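Long-range contacts in adenosine kinase, putative (Trypanosoma brucei, PDB 3OTX), which probably transfers a phosphate from ATP to adenosine and related nucleoside analogues, with magnesium as cofactor, making AMP in the single step of adenosine salvage: residues F28-L34 with Q46-D52; E115-G121 with G141-S147; V280-P284 with R318-E322; G192-L198 with Y217-A223. The protein carries 1 engineered substitution. The contacts are given in a common frame with arbitrary orientation. Residue numbers count along the deposited sequence, not the author numbering.

Interaction 1. Residues F28-L34 with Q46-D52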
loop_
_atom_site.group_PDB
_atom_site.type_symbol
_atom_site.label_atom_id
_atom_site.label_comp_id
_atom_site.label_asym_id
_atom_site.label_seq_id
_atom_site.Cartn_x
_atom_site.Cartn_y
_atom_site.Cartn_z
ATOM N N PHE A 28 -20.010 -16.821 7.287
ATOM C CA PHE A 28 -19.329 -16.746 5.987
ATOM C C PHE A 28 -17.818 -16.847 6.219
ATOM O O PHE A 28 -17.130 -17.625 5.552
ATOM C CB PHE A 28 -19.702 -15.434 5.266
ATOM C CG PHE A 28 -18.990 -15.221 3.944
ATOM C CD1 PHE A 28 -19.603 -15.571 2.743
ATOM C CD2 PHE A 28 -17.727 -14.649 3.906
ATOM C CE1 PHE A 28 -18.945 -15.373 1.524
ATOM C CE2 PHE A 28 -17.070 -14.448 2.701
ATOM C CZ PHE A 28 -17.687 -14.803 1.513
ATOM N N LEU A 29 -17.300 -16.086 7.185
ATOM C CA LEU A 29 -15.891 -16.175 7.518
ATOM C C LEU A 29 -15.471 -17.574 8.000
ATOM O O LEU A 29 -14.419 -18.076 7.598
ATOM C CB LEU A 29 -15.457 -15.067 8.508
ATOM C CG LEU A 29 -15.787 -13.589 8.268
ATOM C CD1 LEU A 29 -15.241 -12.762 9.439
ATOM C CD2 LEU A 29 -15.199 -13.058 6.963
ATOM N N VAL A 30 -16.273 -18.195 8.859
ATOM C CA VAL A 30 -16.003 -19.563 9.294
ATOM C C VAL A 30 -15.983 -20.508 8.089
ATOM O O VAL A 30 -15.048 -21.301 7.945
ATOM C CB VAL A 30 -17.015 -20.032 10.380
ATOM C CG1 VAL A 30 -16.878 -21.547 10.704
ATOM C CG2 VAL A 30 -16.871 -19.209 11.640
ATOM N N LYS A 31 -16.991 -20.403 7.220
ATOM C CA LYS A 31 -17.079 -21.263 6.037
ATOM C C LYS A 31 -15.787 -21.271 5.223
ATOM O O LYS A 31 -15.321 -22.351 4.823
ATOM C CB LYS A 31 -18.232 -20.838 5.133
ATOM C CG LYS A 31 -18.530 -21.802 3.995
ATOM C CD LYS A 31 -19.496 -21.149 3.025
ATOM C CE LYS A 31 -19.824 -22.048 1.852
ATOM N NZ LYS A 31 -21.050 -21.533 1.186
ATOM N N TYR A 32 -15.220 -20.086 5.025
ATOM C CA TYR A 32 -14.036 -19.917 4.173
ATOM C C TYR A 32 -12.696 -19.962 4.892
ATOM O O TYR A 32 -11.671 -19.714 4.273
ATOM C CB TYR A 32 -14.180 -18.667 3.266
ATOM C CG TYR A 32 -15.241 -18.946 2.219
ATOM C CD1 TYR A 32 -16.526 -18.403 2.331
ATOM C CD2 TYR A 32 -14.987 -19.836 1.165
ATOM C CE1 TYR A 32 -17.499 -18.695 1.391
ATOM C CE2 TYR A 32 -15.953 -20.128 0.230
ATOM C CZ TYR A 32 -17.208 -19.573 0.348
ATOM O OH TYR A 32 -18.163 -19.898 -0.588
ATOM N N GLY A 33 -12.713 -20.235 6.199
ATOM C CA GLY A 33 -11.491 -20.411 6.980
ATOM C C GLY A 33 -10.770 -19.099 7.224
ATOM O O GLY A 33 -9.528 -19.043 7.258
ATOM N N LEU A 34 -11.533 -18.023 7.364
ATOM C CA LEU A 34 -10.933 -16.692 7.426
ATOM C C LEU A 34 -10.886 -16.137 8.839
ATOM O O LEU A 34 -11.791 -16.387 9.640
ATOM C CB LEU A 34 -11.694 -15.693 6.537
ATOM C CG LEU A 34 -11.935 -16.084 5.072
ATOM C CD1 LEU A 34 -12.866 -15.065 4.399
ATOM C CD2 LEU A 34 -10.619 -16.204 4.304
ATOM N N GLN A 46 -10.133 -21.404 0.261
ATOM C CA GLN A 46 -11.200 -20.457 -0.086
ATOM C C GLN A 46 -11.928 -20.749 -1.407
ATOM O O GLN A 46 -12.654 -19.890 -1.905
ATOM C CB GLN A 46 -10.721 -19.019 -0.059
ATOM C CG GLN A 46 -10.300 -18.492 1.323
ATOM C CD GLN A 46 -8.971 -19.054 1.797
ATOM O OE1 GLN A 46 -7.999 -19.097 1.055
ATOM N NE2 GLN A 46 -8.924 -19.472 3.060
ATOM N N LYS A 47 -11.722 -21.938 -1.964
ATOM C CA LYS A 47 -12.372 -22.320 -3.222
ATOM C C LYS A 47 -13.856 -21.919 -3.206
ATOM O O LYS A 47 -14.580 -22.255 -2.286
ATOM C CB LYS A 47 -12.220 -23.825 -3.452
ATOM C CG LYS A 47 -12.785 -24.372 -4.765
ATOM C CD LYS A 47 -12.655 -25.903 -4.780
ATOM C CE LYS A 47 -13.383 -26.545 -5.956
ATOM N NZ LYS A 47 -12.838 -27.913 -6.199
ATOM N N GLY A 48 -14.270 -21.158 -4.217
ATOM C CA GLY A 48 -15.658 -20.736 -4.354
ATOM C C GLY A 48 -16.058 -19.408 -3.741
ATOM O O GLY A 48 -17.198 -18.979 -3.878
ATOM N N ILE A 49 -15.129 -18.724 -3.069
ATOM C CA ILE A 49 -15.506 -17.522 -2.321
ATOM C C ILE A 49 -16.014 -16.370 -3.207
ATOM O O ILE A 49 -16.930 -15.651 -2.815
ATOM C CB ILE A 49 -14.373 -17.050 -1.354
ATOM C CG1 ILE A 49 -14.878 -16.001 -0.362
ATOM C CG2 ILE A 49 -13.122 -16.542 -2.120
ATOM C CD1 ILE A 49 -13.807 -15.497 0.635
ATOM N N PHE A 50 -15.422 -16.186 -4.385
ATOM C CA PHE A 50 -15.840 -15.076 -5.237
ATOM C C PHE A 50 -17.244 -15.256 -5.788
ATOM O O PHE A 50 -18.031 -14.320 -5.789
ATOM C CB PHE A 50 -14.822 -14.821 -6.333
ATOM C CG PHE A 50 -13.665 -14.021 -5.865
ATOM C CD1 PHE A 50 -12.504 -14.643 -5.407
ATOM C CD2 PHE A 50 -13.727 -12.625 -5.857
ATOM C CE1 PHE A 50 -11.418 -13.887 -4.958
ATOM C CE2 PHE A 50 -12.640 -11.859 -5.411
ATOM C CZ PHE A 50 -11.497 -12.481 -4.962
ATOM N N ASP A 51 -17.557 -16.482 -6.184
ATOM C CA ASP A 51 -18.905 -16.810 -6.672
ATOM C C ASP A 51 -19.934 -16.557 -5.583
ATOM O O ASP A 51 -21.005 -16.033 -5.860
ATOM C CB ASP A 51 -18.995 -18.264 -7.125
ATOM C CG ASP A 51 -18.111 -18.564 -8.317
ATOM O OD1 ASP A 51 -17.666 -17.627 -9.008
ATOM O OD2 ASP A 51 -17.859 -19.757 -8.563
ATOM N N ASP A 52 -19.574 -16.901 -4.345
ATOM C CA ASP A 52 -20.444 -16.766 -3.174
ATOM C C ASP A 52 -20.714 -15.280 -2.856
ATOM O O ASP A 52 -21.866 -14.869 -2.718
ATOM C CB ASP A 52 -19.768 -17.474 -2.000
ATOM C CG ASP A 52 -20.704 -17.813 -0.878
ATOM O OD1 ASP A 52 -21.734 -17.137 -0.706
ATOM O OD2 ASP A 52 -20.383 -18.764 -0.140
#
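Phe-28, midway along helix 26-31, meets residues 46-52: with chi1 at t the ring sets its CZ 3.6 Å from Ile-49 CG1, while its edge, at CE1, comes to 3.8 Å from Asp-52 CG. One turn on, the extended Lys-31 reaches across the surface and forms a salt bridge, NZ to Asp-52 OD2 at 3.1 Å. Tyr-32 is the centre of the contact. Its hydroxyl donates a short hydrogen bond to the same carboxylate oxygen, OH to Asp-52 OD2 at 2.5 Å, so one oxygen serves both the lysine and the tyrosine. Over the ring face lies Ile-49, whose CG1 sits 3.9 Å from the Tyr-32 centroid in a CH-pi contact. The carbonyl of Tyr-32 is also used: Gln-46 NE2 donates to Tyr-32 O at 3.0 Å, while Gln-46 OE1 is held by Ser-43. Gly-33, at positive phi, ends the helix in a Schellman motif, with Gly-33 N bonded to Val-30 O and Leu-34 N to Leu-29 O. The chain then turns so that Leu-34 CD1 meets Ile-49 CD1 at 3.9 Å. On the other side, a type II turn from Gln-46 to Ile-49 places Gly-48 at the N-cap position. The result is a Schellman-terminated helix packed against the N-terminal start of helix 49-54, beside strands 122-130 and 133-141 of the smaller, five-stranded sheet of this PfkB-family kinase.

Interaction 2. Residues E115-G121 with G141-S147; sequences EHTTKAG and GAANHLS
The backbones meet at two points, Glu-115 with Leu-146 (CA-CA 6.8 Å) and Ala-120 with Ala-142 (4.8 Å). Residues 115-116 are extended; Gly-141 (phi 53°, psi -127°) leads into a 3-10 turn at 142-144. Ala-142 N donates to Gly-121 O at 2.8 Å, and the carboxylate of Glu-115, extended with chi1 and chi2 at t, takes Ser-147 N on OE1 (2.8 Å) and Ser-147 OG on OE2 (2.7 Å). Thr-117 OG1 accepts from Lys-119 N at 3.0 Å, an ST turn. Two waters bridge the segments: one donates to Glu-115 OE2 (2.7 Å) and His-145 O (2.6 Å), the other accepts from Lys-119 NZ (3.2 Å) and lies 2.7 Å from His-145 ND1. Apolar contact is small: Thr-117 CG2 lies 3.5 Å from Ala-142 CB, and Lys-119 CB (chi1 m) sits 3.9 Å from the centroid of the His-145 ring (chi1 m), over its face, a CH-pi contact. A side chain on Gly-141 would clash with Gly-121 O. Ser-147 (chi1 p) is the N-cap of helix 148-151, its OG capping His-150 N. Glu-115 thus grips both amide and hydroxyl of a helix-capping serine, a largely polar surface tie between strand 111-116 and a helix start.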
loop_
_atom_site.group_PDB
_atom_site.type_symbol
_atom_site.label_atom_id
_atom_site.label_comp_id
_atom_site.label_asym_id
_atom_site.label_seq_id
_atom_site.Cartn_x
_atom_site.Cartn_y
_atom_site.Cartn_z
ATOM N N GLU A 115 1.676 -3.656 -17.524
ATOM C CA GLU A 115 1.841 -4.770 -18.430
ATOM C C GLU A 115 0.481 -5.365 -18.714
ATOM O O GLU A 115 -0.354 -5.346 -17.832
ATOM C CB GLU A 115 2.728 -5.825 -17.756
ATOM C CG GLU A 115 3.089 -6.999 -18.675
ATOM C CD GLU A 115 4.154 -7.897 -18.109
ATOM O OE1 GLU A 115 4.430 -7.812 -16.896
ATOM O OE2 GLU A 115 4.692 -8.741 -18.894
ATOM N N HIS A 116 0.281 -5.915 -19.909
ATOM C CA HIS A 116 -0.901 -6.729 -20.175
ATOM C C HIS A 116 -0.460 -8.142 -20.399
ATOM O O HIS A 116 0.548 -8.394 -21.082
ATOM C CB HIS A 116 -1.672 -6.280 -21.419
ATOM C CG HIS A 116 -2.245 -4.907 -21.299
ATOM N ND1 HIS A 116 -3.585 -4.670 -21.074
ATOM C CD2 HIS A 116 -1.648 -3.700 -21.331
ATOM C CE1 HIS A 116 -3.790 -3.366 -21.000
ATOM N NE2 HIS A 116 -2.632 -2.754 -21.156
ATOM N N THR A 117 -1.198 -9.068 -19.803
ATOM C CA THR A 117 -0.936 -10.495 -19.994
ATOM C C THR A 117 -2.216 -11.194 -20.458
ATOM O O THR A 117 -3.337 -10.705 -20.215
ATOM C CB THR A 117 -0.383 -11.163 -18.689
ATOM O OG1 THR A 117 -0.088 -12.550 -18.933
ATOM C CG2 THR A 117 -1.389 -11.109 -17.544
ATOM N N THR A 118 -2.052 -12.336 -21.129
ATOM C CA THR A 118 -3.188 -13.176 -21.450
ATOM C C THR A 118 -3.194 -14.442 -20.575
ATOM O O THR A 118 -4.021 -15.351 -20.764
ATOM C CB THR A 118 -3.170 -13.534 -22.951
ATOM O OG1 THR A 118 -2.001 -14.314 -23.231
ATOM C CG2 THR A 118 -3.162 -12.242 -23.824
ATOM N N LYS A 119 -2.283 -14.499 -19.611
ATOM C CA LYS A 119 -2.088 -15.721 -18.819
ATOM C C LYS A 119 -3.090 -15.940 -17.689
ATOM O O LYS A 119 -3.245 -17.068 -17.192
ATOM C CB LYS A 119 -0.676 -15.750 -18.246
ATOM C CG LYS A 119 0.425 -15.862 -19.295
ATOM C CD LYS A 119 1.786 -15.697 -18.646
ATOM C CE LYS A 119 2.906 -15.936 -19.650
ATOM N NZ LYS A 119 4.189 -15.304 -19.210
ATOM N N ALA A 120 -3.707 -14.852 -17.235
ATOM C CA ALA A 120 -4.728 -14.895 -16.215
ATOM C C ALA A 120 -5.499 -13.600 -16.352
ATOM O O ALA A 120 -4.956 -12.594 -16.830
ATOM C CB ALA A 120 -4.108 -14.977 -14.801
ATOM N N GLY A 121 -6.737 -13.623 -15.883
ATOM C CA GLY A 121 -7.583 -12.421 -15.871
ATOM C C GLY A 121 -7.055 -11.446 -14.830
ATOM O O GLY A 121 -6.276 -11.829 -13.968
ATOM N N GLY A 141 -4.269 -13.076 -9.840
ATOM C CA GLY A 141 -4.482 -13.259 -11.284
ATOM C C GLY A 141 -3.311 -12.683 -12.074
ATOM O O GLY A 141 -2.131 -12.985 -11.791
ATOM N N ALA A 142 -3.646 -11.820 -13.026
ATOM C CA ALA A 142 -2.656 -11.195 -13.881
ATOM C C ALA A 142 -1.523 -10.533 -13.083
ATOM O O ALA A 142 -0.384 -10.471 -13.560
ATOM C CB ALA A 142 -3.340 -10.189 -14.775
ATOM N N ALA A 143 -1.815 -10.005 -11.888
ATOM C CA ALA A 143 -0.794 -9.256 -11.154
ATOM C C ALA A 143 0.410 -10.138 -10.821
ATOM O O ALA A 143 1.534 -9.662 -10.729
ATOM C CB ALA A 143 -1.376 -8.593 -9.893
ATOM N N ASN A 144 0.181 -11.443 -10.697
ATOM C CA ASN A 144 1.259 -12.355 -10.349
ATOM C C ASN A 144 2.166 -12.670 -11.530
ATOM O O ASN A 144 3.181 -13.335 -11.364
ATOM C CB ASN A 144 0.688 -13.660 -9.823
ATOM C CG ASN A 144 1.633 -14.396 -8.921
ATOM O OD1 ASN A 144 1.776 -15.623 -9.015
ATOM N ND2 ASN A 144 2.269 -13.681 -8.031
ATOM N N HIS A 145 1.793 -12.211 -12.713
ATOM C CA HIS A 145 2.564 -12.462 -13.941
ATOM C C HIS A 145 3.395 -11.263 -14.407
ATOM O O HIS A 145 3.939 -11.278 -15.525
ATOM C CB HIS A 145 1.606 -12.899 -15.054
ATOM C CG HIS A 145 0.934 -14.206 -14.769
ATOM N ND1 HIS A 145 1.461 -15.411 -15.185
ATOM C CD2 HIS A 145 -0.218 -14.506 -14.124
ATOM C CE1 HIS A 145 0.670 -16.395 -14.795
ATOM N NE2 HIS A 145 -0.361 -15.873 -14.157
ATOM N N LEU A 146 3.512 -10.237 -13.569
ATOM C CA LEU A 146 4.376 -9.092 -13.893
ATOM C C LEU A 146 5.800 -9.616 -14.210
ATOM O O LEU A 146 6.391 -10.343 -13.416
ATOM C CB LEU A 146 4.371 -8.086 -12.746
ATOM C CG LEU A 146 5.262 -6.849 -12.931
ATOM C CD1 LEU A 146 4.817 -6.010 -14.093
ATOM C CD2 LEU A 146 5.227 -6.022 -11.647
ATOM N N SER A 147 6.279 -9.301 -15.416
ATOM C CA SER A 147 7.518 -9.911 -15.930
ATOM C C SER A 147 8.780 -9.031 -15.853
ATOM O O SER A 147 8.713 -7.788 -15.825
ATOM C CB SER A 147 7.291 -10.350 -17.388
ATOM O OG SER A 147 7.234 -9.226 -18.258
HETATM O O HOH W 1 3.845 -11.234 -18.171
HETATM O O HOH W 2 4.065 -15.408 -16.060
#

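Interaction 3. Residues V280-P284 with R318-E322; sequences VETVP and RRCCE
Arg-318 lays its guanidinium over Val-283, whose CA lies over one face of the planar group, and its CG packs against Val-283 CG2 at 3.7 Å. The arginine is extended (chi1 to chi3 all t), so NH1 reaches Glu-281 OE1 (chi1 m, chi2 t) at 3.1 Å in a hydrogen-bonded salt bridge. NH2 comes within 3.5 Å of Pro-284 CD. Strand 280-283 and helix 318-322 run at 29° to each other, nearly parallel, with axes 9.3 Å apart (signed crossing -29°); the nearest CA pair is Val-283 with Arg-318, 6.8 Å. Val-283 (chi1 t) points at the helix, its CG2 4.0 Å from Cys-321 CB (chi1 m) and its CG1 4.0 Å from Glu-322 CG. Along the helix Arg-319 NH1 pairs with Glu-322 OE2 at 3.1 Å. This is alpha/beta packing on an edge strand of the large sheet: strand 279-283 is hydrogen-bonded to antiparallel strand 270-276, and helix 317-332 lies against strand 279-283, beside helix 300-311, with Cys-321 also touching Val-264 and Phe-307.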
loop_
_atom_site.group_PDB
_atom_site.type_symbol
_atom_site.label_atom_id
_atom_site.label_comp_id
_atom_site.label_asym_id
_atom_site.label_seq_id
_atom_site.Cartn_x
_atom_site.Cartn_y
_atom_site.Cartn_z
ATOM N N VAL A 280 12.780 9.263 18.542
ATOM C CA VAL A 280 11.426 8.818 18.284
ATOM C C VAL A 280 10.463 9.889 18.770
ATOM O O VAL A 280 10.609 10.385 19.890
ATOM C CB VAL A 280 11.134 7.502 19.024
ATOM C CG1 VAL A 280 9.715 7.040 18.740
ATOM C CG2 VAL A 280 12.130 6.424 18.610
ATOM N N GLU A 281 9.489 10.235 17.925
ATOM C CA GLU A 281 8.437 11.178 18.287
ATOM C C GLU A 281 7.084 10.531 18.023
ATOM O O GLU A 281 6.974 9.508 17.334
ATOM C CB GLU A 281 8.479 12.422 17.408
ATOM C CG GLU A 281 9.814 13.075 17.193
ATOM C CD GLU A 281 9.801 13.922 15.934
ATOM O OE1 GLU A 281 8.839 14.705 15.752
ATOM O OE2 GLU A 281 10.743 13.795 15.123
ATOM N N THR A 282 6.044 11.142 18.571
ATOM C CA THR A 282 4.690 10.730 18.247
ATOM C C THR A 282 3.959 11.915 17.633
ATOM O O THR A 282 4.154 13.068 18.032
ATOM C CB THR A 282 3.931 10.185 19.479
ATOM O OG1 THR A 282 4.021 11.115 20.549
ATOM C CG2 THR A 282 4.529 8.852 19.948
ATOM N N VAL A 283 3.137 11.608 16.635
ATOM C CA VAL A 283 2.337 12.604 15.957
ATOM C C VAL A 283 0.855 12.329 16.240
ATOM O O VAL A 283 0.311 11.321 15.765
ATOM C CB VAL A 283 2.571 12.530 14.437
ATOM C CG1 VAL A 283 1.831 13.635 13.715
ATOM C CG2 VAL A 283 4.069 12.573 14.113
ATOM N N PRO A 284 0.185 13.225 16.981
ATOM C CA PRO A 284 -1.215 12.963 17.368
ATOM C C PRO A 284 -2.146 12.885 16.183
ATOM O O PRO A 284 -1.958 13.566 15.167
ATOM C CB PRO A 284 -1.587 14.152 18.239
ATOM C CG PRO A 284 -0.301 14.733 18.700
ATOM C CD PRO A 284 0.752 14.379 17.711
ATOM N N ARG A 318 7.221 15.062 10.105
ATOM C CA ARG A 318 6.037 15.194 10.925
ATOM C C ARG A 318 4.831 15.724 10.126
ATOM O O ARG A 318 3.685 15.251 10.300
ATOM C CB ARG A 318 6.342 16.078 12.122
ATOM C CG ARG A 318 5.339 15.965 13.186
ATOM C CD ARG A 318 5.909 16.588 14.459
ATOM N NE ARG A 318 4.861 16.605 15.459
ATOM C CZ ARG A 318 4.875 15.874 16.563
ATOM N NH1 ARG A 318 5.916 15.092 16.830
ATOM N NH2 ARG A 318 3.868 15.973 17.422
ATOM N N ARG A 319 5.086 16.683 9.235
ATOM C CA ARG A 319 4.056 17.203 8.329
ATOM C C ARG A 319 3.544 16.143 7.346
ATOM O O ARG A 319 2.376 16.177 6.983
ATOM C CB ARG A 319 4.568 18.440 7.560
ATOM C CG ARG A 319 3.518 19.148 6.680
ATOM C CD ARG A 319 2.294 19.508 7.512
ATOM N NE ARG A 319 1.238 20.176 6.762
ATOM C CZ ARG A 319 0.032 20.480 7.255
ATOM N NH1 ARG A 319 -0.279 20.180 8.508
ATOM N NH2 ARG A 319 -0.870 21.096 6.495
ATOM N N CYS A 320 4.426 15.255 6.911
ATOM C CA CYS A 320 4.052 14.148 6.028
ATOM C C CYS A 320 3.051 13.265 6.779
ATOM O O CYS A 320 2.013 12.857 6.236
ATOM C CB CYS A 320 5.299 13.357 5.606
ATOM S SG CYS A 320 6.358 14.294 4.458
ATOM N N CYS A 321 3.345 13.016 8.053
ATOM C CA CYS A 321 2.410 12.274 8.930
ATOM C C CYS A 321 1.064 12.985 9.125
ATOM O O CYS A 321 -0.001 12.366 9.009
ATOM C CB CYS A 321 3.057 11.938 10.291
ATOM S SG CYS A 321 4.436 10.803 10.210
ATOM N N GLU A 322 1.098 14.287 9.437
ATOM C CA GLU A 322 -0.118 15.111 9.531
ATOM C C GLU A 322 -0.947 15.013 8.251
ATOM O O GLU A 322 -2.169 14.903 8.311
ATOM C CB GLU A 322 0.225 16.575 9.884
ATOM C CG GLU A 322 0.820 16.700 11.287
ATOM C CD GLU A 322 1.499 18.030 11.543
ATOM O OE1 GLU A 322 1.862 18.241 12.716
ATOM O OE2 GLU A 322 1.641 18.855 10.601
#

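Interaction 4. Residues G192-L198 with Y217-A223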
loop_
_atom_site.group_PDB
_atom_site.type_symbol
_atom_site.label_atom_id
_atom_site.label_comp_id
_atom_site.label_asym_id
_atom_site.label_seq_id
_atom_site.Cartn_x
_atom_site.Cartn_y
_atom_site.Cartn_z
ATOM N N GLY A 192 17.526 9.103 -4.996
ATOM C CA GLY A 192 16.092 9.169 -4.638
ATOM C C GLY A 192 15.890 8.507 -3.294
ATOM O O GLY A 192 16.834 8.370 -2.484
ATOM N N LEU A 193 14.635 8.159 -3.053
ATOM C CA LEU A 193 14.190 7.495 -1.837
ATOM C C LEU A 193 13.424 6.251 -2.165
ATOM O O LEU A 193 12.613 6.252 -3.083
ATOM C CB LEU A 193 13.262 8.419 -1.055
ATOM C CG LEU A 193 14.200 9.258 -0.195
ATOM C CD1 LEU A 193 13.947 10.744 -0.334
ATOM C CD2 LEU A 193 14.201 8.759 1.241
ATOM N N PHE A 194 13.673 5.190 -1.414
ATOM C CA PHE A 194 12.914 3.962 -1.538
ATOM C C PHE A 194 12.128 3.714 -0.277
ATOM O O PHE A 194 12.689 3.761 0.824
ATOM C CB PHE A 194 13.829 2.764 -1.815
ATOM C CG PHE A 194 13.062 1.530 -2.209
ATOM C CD1 PHE A 194 12.707 1.321 -3.540
ATOM C CD2 PHE A 194 12.620 0.639 -1.242
ATOM C CE1 PHE A 194 11.975 0.214 -3.914
ATOM C CE2 PHE A 194 11.862 -0.496 -1.609
ATOM C CZ PHE A 194 11.515 -0.685 -2.950
ATOM N N MET A 195 10.830 3.449 -0.446
ATOM C CA MET A 195 9.912 3.288 0.672
ATOM C C MET A 195 9.092 2.029 0.479
ATOM O O MET A 195 8.659 1.738 -0.634
ATOM C CB MET A 195 8.957 4.476 0.751
ATOM C CG MET A 195 9.609 5.825 0.572
ATOM S SD MET A 195 8.342 7.082 0.517
ATOM C CE MET A 195 7.384 6.586 1.937
ATOM N N ILE A 196 8.866 1.309 1.566
ATOM C CA ILE A 196 7.981 0.142 1.535
ATOM C C ILE A 196 6.976 0.218 2.659
ATOM O O ILE A 196 7.250 0.839 3.711
ATOM C CB ILE A 196 8.739 -1.189 1.671
ATOM C CG1 ILE A 196 9.612 -1.231 2.929
ATOM C CG2 ILE A 196 9.548 -1.462 0.463
ATOM C CD1 ILE A 196 10.424 -2.490 3.029
ATOM N N ASN A 197 5.813 -0.388 2.456
ATOM C CA ASN A 197 4.877 -0.641 3.537
ATOM C C ASN A 197 4.964 -2.123 3.864
ATOM O O ASN A 197 5.137 -2.915 2.968
ATOM C CB ASN A 197 3.466 -0.240 3.079
ATOM C CG ASN A 197 2.378 -0.610 4.082
ATOM O OD1 ASN A 197 1.477 -1.357 3.756
ATOM N ND2 ASN A 197 2.471 -0.093 5.291
ATOM N N LEU A 198 4.795 -2.488 5.126
ATOM C CA LEU A 198 4.823 -3.900 5.493
ATOM C C LEU A 198 3.599 -4.699 5.045
ATOM O O LEU A 198 3.664 -5.929 4.977
ATOM C CB LEU A 198 5.066 -4.038 6.999
ATOM C CG LEU A 198 6.419 -3.502 7.491
ATOM C CD1 LEU A 198 6.615 -3.883 8.960
ATOM C CD2 LEU A 198 7.567 -4.072 6.615
ATOM N N TYR A 217 18.006 -1.677 1.478
ATOM C CA TYR A 217 17.895 -0.622 0.464
ATOM C C TYR A 217 16.723 0.310 0.766
ATOM O O TYR A 217 16.438 1.225 -0.001
ATOM C CB TYR A 217 17.620 -1.253 -0.907
ATOM C CG TYR A 217 18.675 -2.107 -1.550
ATOM C CD1 TYR A 217 18.603 -3.506 -1.490
ATOM C CD2 TYR A 217 19.695 -1.524 -2.313
ATOM C CE1 TYR A 217 19.558 -4.302 -2.137
ATOM C CE2 TYR A 217 20.635 -2.298 -2.968
ATOM C CZ TYR A 217 20.568 -3.679 -2.876
ATOM O OH TYR A 217 21.513 -4.436 -3.544
ATOM N N THR A 218 16.003 0.038 1.859
ATOM C CA THR A 218 14.768 0.745 2.159
ATOM C C THR A 218 15.063 1.921 3.078
ATOM O O THR A 218 15.535 1.734 4.212
ATOM C CB THR A 218 13.735 -0.200 2.770
ATOM O OG1 THR A 218 13.431 -1.248 1.822
ATOM C CG2 THR A 218 12.436 0.559 3.074
ATOM N N ASP A 219 14.809 3.133 2.583
ATOM C CA ASP A 219 14.926 4.311 3.439
ATOM C C ASP A 219 13.760 4.464 4.431
ATOM O O ASP A 219 14.008 4.675 5.629
ATOM C CB ASP A 219 15.063 5.558 2.595
ATOM C CG ASP A 219 16.176 5.438 1.582
ATOM O OD1 ASP A 219 17.353 5.373 1.976
ATOM O OD2 ASP A 219 15.891 5.406 0.388
ATOM N N ILE A 220 12.508 4.324 3.971
ATOM C CA ILE A 220 11.388 4.577 4.858
ATOM C C ILE A 220 10.543 3.299 4.909
ATOM O O ILE A 220 10.157 2.757 3.883
ATOM C CB ILE A 220 10.547 5.773 4.376
ATOM C CG1 ILE A 220 11.436 7.021 4.207
ATOM C CG2 ILE A 220 9.380 6.012 5.328
ATOM C CD1 ILE A 220 10.683 8.335 4.290
ATOM N N ILE A 221 10.303 2.829 6.126
ATOM C CA ILE A 221 9.457 1.692 6.361
ATOM C C ILE A 221 8.192 2.206 7.031
ATOM O O ILE A 221 8.263 2.874 8.062
ATOM C CB ILE A 221 10.107 0.690 7.310
ATOM C CG1 ILE A 221 11.453 0.178 6.737
ATOM C CG2 ILE A 221 9.108 -0.451 7.619
ATOM C CD1 ILE A 221 12.317 -0.555 7.742
ATOM N N VAL A 222 7.040 1.891 6.437
ATOM C CA VAL A 222 5.746 2.351 6.963
ATOM C C VAL A 222 4.928 1.095 7.300
ATOM O O VAL A 222 4.950 0.107 6.554
ATOM C CB VAL A 222 5.012 3.215 5.916
ATOM C CG1 VAL A 222 3.635 3.674 6.435
ATOM C CG2 VAL A 222 5.841 4.446 5.589
ATOM N N ALA A 223 4.250 1.102 8.453
ATOM C CA ALA A 223 3.372 -0.011 8.825
ATOM C C ALA A 223 2.340 0.451 9.829
ATOM O O ALA A 223 2.370 1.576 10.268
ATOM C CB ALA A 223 4.165 -1.142 9.419
#
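Side chains of the two parallel strands pack on both faces of the sheet. On one, Met-195 CG lies 3.9 Å from Ile-220 CB, with Val-222 farther along; on the other, Ile-196 CG1 approaches Thr-218 CG2 at 3.3 Å and Ile-221 CG1 at 4.5 Å, and Leu-198 CD2 reaches Ile-221 CG2 at 4.1 Å. Leu-198 CD1 also meets Ala-223 CB at 3.7 Å. Between these two layers runs the parallel ladder, with Met-195 opposite Ile-220, Ile-196 opposite Ile-221 and Asn-197 opposite Val-222. Its bonds alternate in direction: Ile-220 N to Phe-194 O (3.2 Å), Ile-196 N to Ile-220 O (3.0 Å), Val-222 N to Ile-196 O (2.9 Å) and Leu-198 N to Val-222 O (3.0 Å). At the N-terminal end Asp-219 OD2 stands in for a backbone acceptor, taking Phe-194 N at 2.9 Å, while its OD1 is bonded to Tyr-255. At the C-terminal end Asn-197 ND2 makes a weak bond to Val-222 O at 2.8 Å; its side chain lies about 5 Å from that of Asp-301, the predicted proton acceptor, and about 6 Å from the bound inhibitor. The strands are joined through helices 201-206 and 208-214, a beta-alpha-beta crossover. They are central strands of the large sheet, between 165-169 and 262-267, with Met-195 facing helix 300-311 and Phe-194 facing helix 177-189.

In the fold
Three of the four contacts belong to the large sheet: interaction 4 is its buried centre, while interaction 3 sits at one outermost strand and interaction 2 near the other end. Interactions 3 and 4 are the closest in space, their centres about 16 Å apart, and helix 300-311 touches both. Interaction 1 stands apart, on the smaller sheet, its centre about 33 Å from that of interaction 4 and across the chain's centre from it. The core ladder adds apolar packing to its backbone bonds; interaction 2, at the surface, is mostly polar, with a carboxylate, one backbone bond and bridging waters; interactions 1 and 3, partly buried, each combine a salt bridge with apolar packing.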